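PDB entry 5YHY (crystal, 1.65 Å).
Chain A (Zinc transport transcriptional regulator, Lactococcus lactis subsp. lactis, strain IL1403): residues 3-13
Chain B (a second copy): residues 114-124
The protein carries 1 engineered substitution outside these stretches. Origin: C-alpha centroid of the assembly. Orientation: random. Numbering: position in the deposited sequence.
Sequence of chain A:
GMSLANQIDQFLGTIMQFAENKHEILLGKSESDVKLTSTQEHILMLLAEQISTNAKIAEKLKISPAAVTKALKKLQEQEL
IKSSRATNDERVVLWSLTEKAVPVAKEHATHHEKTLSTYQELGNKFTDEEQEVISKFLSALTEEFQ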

# COMPACT_ATOMS: atom_id res chain seq x y z
N SER A 3 5.62 9.98 -18.22
CA SER A 3 4.27 9.62 -18.66
C SER A 3 3.39 9.48 -17.44
O SER A 3 3.88 9.22 -16.35
CB SER A 3 4.26 8.31 -19.45
OG SER A 3 4.43 7.17 -18.60
N LEU A 4 2.08 9.65 -17.63
CA LEU A 4 1.16 9.49 -16.51
C LEU A 4 1.21 8.06 -16.00
O LEU A 4 1.13 7.83 -14.80
CB LEU A 4 -0.27 9.88 -16.90
CG LEU A 4 -1.29 9.85 -15.75
CD1 LEU A 4 -0.98 10.91 -14.69
CD2 LEU A 4 -2.71 10.03 -16.27
N ALA A 5 1.32 7.10 -16.91
CA ALA A 5 1.42 5.70 -16.50
C ALA A 5 2.57 5.49 -15.53
O ALA A 5 2.42 4.82 -14.50
CB ALA A 5 1.59 4.78 -17.72
N ASN A 6 3.73 6.06 -15.85
CA ASN A 6 4.88 5.93 -14.98
C ASN A 6 4.67 6.67 -13.66
O ASN A 6 5.06 6.18 -12.61
CB ASN A 6 6.14 6.41 -15.70
CG ASN A 6 6.65 5.37 -16.67
OD1 ASN A 6 6.69 4.18 -16.35
ND2 ASN A 6 7.04 5.80 -17.86
N GLN A 7 4.01 7.82 -13.72
CA GLN A 7 3.70 8.57 -12.50
C GLN A 7 2.80 7.75 -11.59
O GLN A 7 2.96 7.75 -10.36
CB GLN A 7 2.98 9.88 -12.83
CG GLN A 7 3.76 10.88 -13.65
CD GLN A 7 2.96 12.15 -13.85
OE1 GLN A 7 2.21 12.57 -12.96
NE2 GLN A 7 3.08 12.74 -15.05
N ILE A 8 1.82 7.07 -12.19
CA ILE A 8 0.92 6.24 -11.40
C ILE A 8 1.68 5.10 -10.74
O ILE A 8 1.51 4.82 -9.55
CB ILE A 8 -0.25 5.70 -12.26
CG1 ILE A 8 -1.16 6.86 -12.69
CG2 ILE A 8 -1.04 4.64 -11.48
CD1 ILE A 8 -2.06 6.50 -13.86
N ASP A 9 2.54 4.45 -11.53
CA ASP A 9 3.36 3.34 -11.04
C ASP A 9 4.19 3.78 -9.83
O ASP A 9 4.22 3.10 -8.80
CB ASP A 9 4.27 2.87 -12.17
CG ASP A 9 4.94 1.53 -11.89
OD1 ASP A 9 4.31 0.65 -11.27
OD2 ASP A 9 6.10 1.36 -12.32
N GLN A 10 4.83 4.94 -9.95
CA GLN A 10 5.67 5.45 -8.88
C GLN A 10 4.87 5.86 -7.64
O GLN A 10 5.31 5.63 -6.52
CB GLN A 10 6.55 6.59 -9.38
CG GLN A 10 7.57 6.11 -10.40
CD GLN A 10 8.57 7.18 -10.79
OE1 GLN A 10 8.67 8.24 -10.16
NE2 GLN A 10 9.34 6.90 -11.85
N PHE A 11 3.70 6.45 -7.87
CA PHE A 11 2.82 6.82 -6.78
C PHE A 11 2.41 5.59 -5.97
O PHE A 11 2.40 5.61 -4.74
CB PHE A 11 1.57 7.52 -7.32
CG PHE A 11 0.50 7.71 -6.29
CD1 PHE A 11 0.62 8.68 -5.32
CD2 PHE A 11 -0.63 6.91 -6.30
CE1 PHE A 11 -0.37 8.86 -4.37
CE2 PHE A 11 -1.62 7.09 -5.36
CZ PHE A 11 -1.48 8.06 -4.39
N LEU A 12 2.06 4.51 -6.65
CA LEU A 12 1.61 3.31 -5.97
C LEU A 12 2.77 2.68 -5.21
O LEU A 12 2.57 2.13 -4.13
CB LEU A 12 0.98 2.34 -6.95
CG LEU A 12 -0.34 2.89 -7.49
CD1 LEU A 12 -0.86 2.03 -8.63
CD2 LEU A 12 -1.36 3.00 -6.36
N GLY A 13 3.97 2.81 -5.76
CA GLY A 13 5.18 2.40 -5.05
C GLY A 13 5.35 3.15 -3.74
O GLY A 13 5.63 2.55 -2.69
N LYS B 114 2.15 -5.53 -18.35
CA LYS B 114 0.71 -5.57 -18.12
C LYS B 114 0.28 -4.44 -17.21
O LYS B 114 -0.76 -3.80 -17.42
CB LYS B 114 0.32 -6.90 -17.45
CG LYS B 114 -1.18 -7.10 -17.32
CD LYS B 114 -1.81 -6.95 -18.70
CE LYS B 114 -3.12 -7.68 -18.80
NZ LYS B 114 -3.66 -7.52 -20.17
N THR B 115 1.08 -4.20 -16.18
CA THR B 115 0.78 -3.18 -15.20
C THR B 115 0.82 -1.81 -15.86
O THR B 115 -0.13 -1.02 -15.73
CB THR B 115 1.78 -3.24 -14.04
OG1 THR B 115 1.68 -4.53 -13.42
CG2 THR B 115 1.46 -2.18 -12.99
N LEU B 116 1.91 -1.53 -16.55
CA LEU B 116 2.06 -0.24 -17.20
C LEU B 116 1.01 -0.01 -18.28
O LEU B 116 0.44 1.08 -18.37
CB LEU B 116 3.47 -0.06 -17.75
CG LEU B 116 4.50 0.21 -16.64
CD1 LEU B 116 5.92 0.20 -17.18
CD2 LEU B 116 4.21 1.54 -15.90
N SER B 117 0.70 -1.04 -19.06
CA SER B 117 -0.30 -0.90 -20.11
C SER B 117 -1.68 -0.62 -19.50
O SER B 117 -2.47 0.13 -20.06
CB SER B 117 -0.33 -2.13 -21.04
OG SER B 117 -0.88 -3.26 -20.40
N THR B 118 -1.96 -1.22 -18.35
CA THR B 118 -3.22 -0.96 -17.67
C THR B 118 -3.32 0.51 -17.26
O THR B 118 -4.37 1.14 -17.44
CB THR B 118 -3.37 -1.87 -16.43
OG1 THR B 118 -3.39 -3.25 -16.84
CG2 THR B 118 -4.67 -1.55 -15.67
N TYR B 119 -2.24 1.06 -16.72
CA TYR B 119 -2.25 2.47 -16.34
C TYR B 119 -2.33 3.34 -17.58
O TYR B 119 -3.00 4.38 -17.58
CB TYR B 119 -1.01 2.85 -15.51
CG TYR B 119 -0.82 2.04 -14.24
CD1 TYR B 119 -1.91 1.46 -13.59
CD2 TYR B 119 0.44 1.86 -13.69
CE1 TYR B 119 -1.72 0.70 -12.43
CE2 TYR B 119 0.63 1.11 -12.54
CZ TYR B 119 -0.45 0.54 -11.92
OH TYR B 119 -0.28 -0.21 -10.79
N GLN B 120 -1.64 2.93 -18.64
CA GLN B 120 -1.65 3.70 -19.88
C GLN B 120 -3.06 3.77 -20.46
O GLN B 120 -3.53 4.84 -20.85
CB GLN B 120 -0.68 3.09 -20.89
CG GLN B 120 -0.61 3.84 -22.20
CD GLN B 120 0.10 5.17 -22.05
OE1 GLN B 120 1.06 5.28 -21.29
NE2 GLN B 120 -0.37 6.18 -22.77
N GLU B 121 -3.74 2.62 -20.53
CA GLU B 121 -5.09 2.58 -21.06
C GLU B 121 -6.03 3.44 -20.23
O GLU B 121 -6.90 4.11 -20.78
CB GLU B 121 -5.60 1.14 -21.13
CG GLU B 121 -4.87 0.31 -22.17
CD GLU B 121 -5.11 -1.18 -21.99
OE1 GLU B 121 -5.73 -1.58 -20.99
OE2 GLU B 121 -4.64 -1.95 -22.86
N LEU B 122 -5.85 3.43 -18.92
CA LEU B 122 -6.69 4.28 -18.07
C LEU B 122 -6.41 5.76 -18.37
O LEU B 122 -7.34 6.56 -18.54
CB LEU B 122 -6.47 3.96 -16.59
CG LEU B 122 -7.13 4.92 -15.59
CD1 LEU B 122 -8.62 5.10 -15.89
CD2 LEU B 122 -6.94 4.43 -14.17
N GLY B 123 -5.13 6.13 -18.41
CA GLY B 123 -4.76 7.50 -18.69
C GLY B 123 -5.29 7.94 -20.05
O GLY B 123 -5.72 9.09 -20.20
N ASN B 124 -5.29 7.02 -21.02
CA ASN B 124 -5.76 7.33 -22.38
C ASN B 124 -7.21 7.76 -22.44
O ASN B 124 -7.67 8.30 -23.45
CB ASN B 124 -5.57 6.13 -23.32
CG ASN B 124 -4.13 5.89 -23.70
OD1 ASN B 124 -3.25 6.74 -23.49
ND2 ASN B 124 -3.86 4.71 -24.27
O HOH W 1 0.69 7.45 -19.66
O HOH W 2 2.27 -0.30 -9.85

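The N-terminal helix of chain A crosses a helix of chain B at an angle of 120° between their N-to-C directions. The axes approach to 8.4 Å. Together the two stretches bury 451 Å². No direct hydrogen bond links them. Apolar packing and two bridging waters do the work.

B:Tyr119 covers the most surface. Its CA-to-CB bond points toward chain A, with chi1 in the m well, and the side chain sits as a knob among A:Ala5, A:Ile8, A:Asp9 and A:Leu12. These four residues are spaced three and four apart, so they lie along one flank of the helix. A:Ile8 lies over one face of the ring. A:Ile8 CG2 is 3.8 Å from B:Tyr119 CG and sits 9° off the normal through the ring centroid, a CH-pi contact over the face. A:Leu12 extends the apolar surface farther along, with A:Leu12 CD1 3.6 Å from B:Tyr119 CZ.

The tyrosine hydroxyl is not left unsatisfied in this apolar setting. Water 2 lies 2.7 Å from B:Tyr119 OH and 2.7 Å from A:Asp9 OD1, joining the two polar groups. A:Asp9 suits this partly exposed place: its carboxylate can reach water while A:Asp9 CB packs 4.0 Å from B:Leu116 CD2.

A:Ala5 is the second centre of the contact. A:Ala5 CA is 4.9 Å from B:Tyr119 CA, and the small alanine side chain fits this close approach. A:Ala5 CB touches B:Tyr119 CB at 3.9 Å, B:Leu116 O at 3.9 Å and B:Gln120 OE1 at 3.6 Å. Its backbone also contributes. A:Ala5 N lies in the first turn of the helix and donates to water 1 at 2.8 Å; the water in turn donates to B:Gln120 OE1 at 2.7 Å. The other end of that amide stays within chain B: B:Gln120 NE2 donates to B:Asn124 OD1 at 3.0 Å.

B:Leu116 covers the partly exposed side of the contact. Its CA-to-CB bond points sideways, but its end comes nearer to chain A. There B:Leu116 CD2 lies 3.7 Å from A:Asn6 OD1, a van der Waals contact.

Near the start of the chain A helix, A:Leu4 CD2 rests 4.1 Å from B:Gly123 CA. Glycine suits this buried spot: a CB on B:Gly123 would point toward chain A and lie tight against A:Leu4 CD2, at 3.4 Å. A:Ser3 caps the helix, with A:Ser3 OG accepting from A:Asn6 N at 3.0 Å.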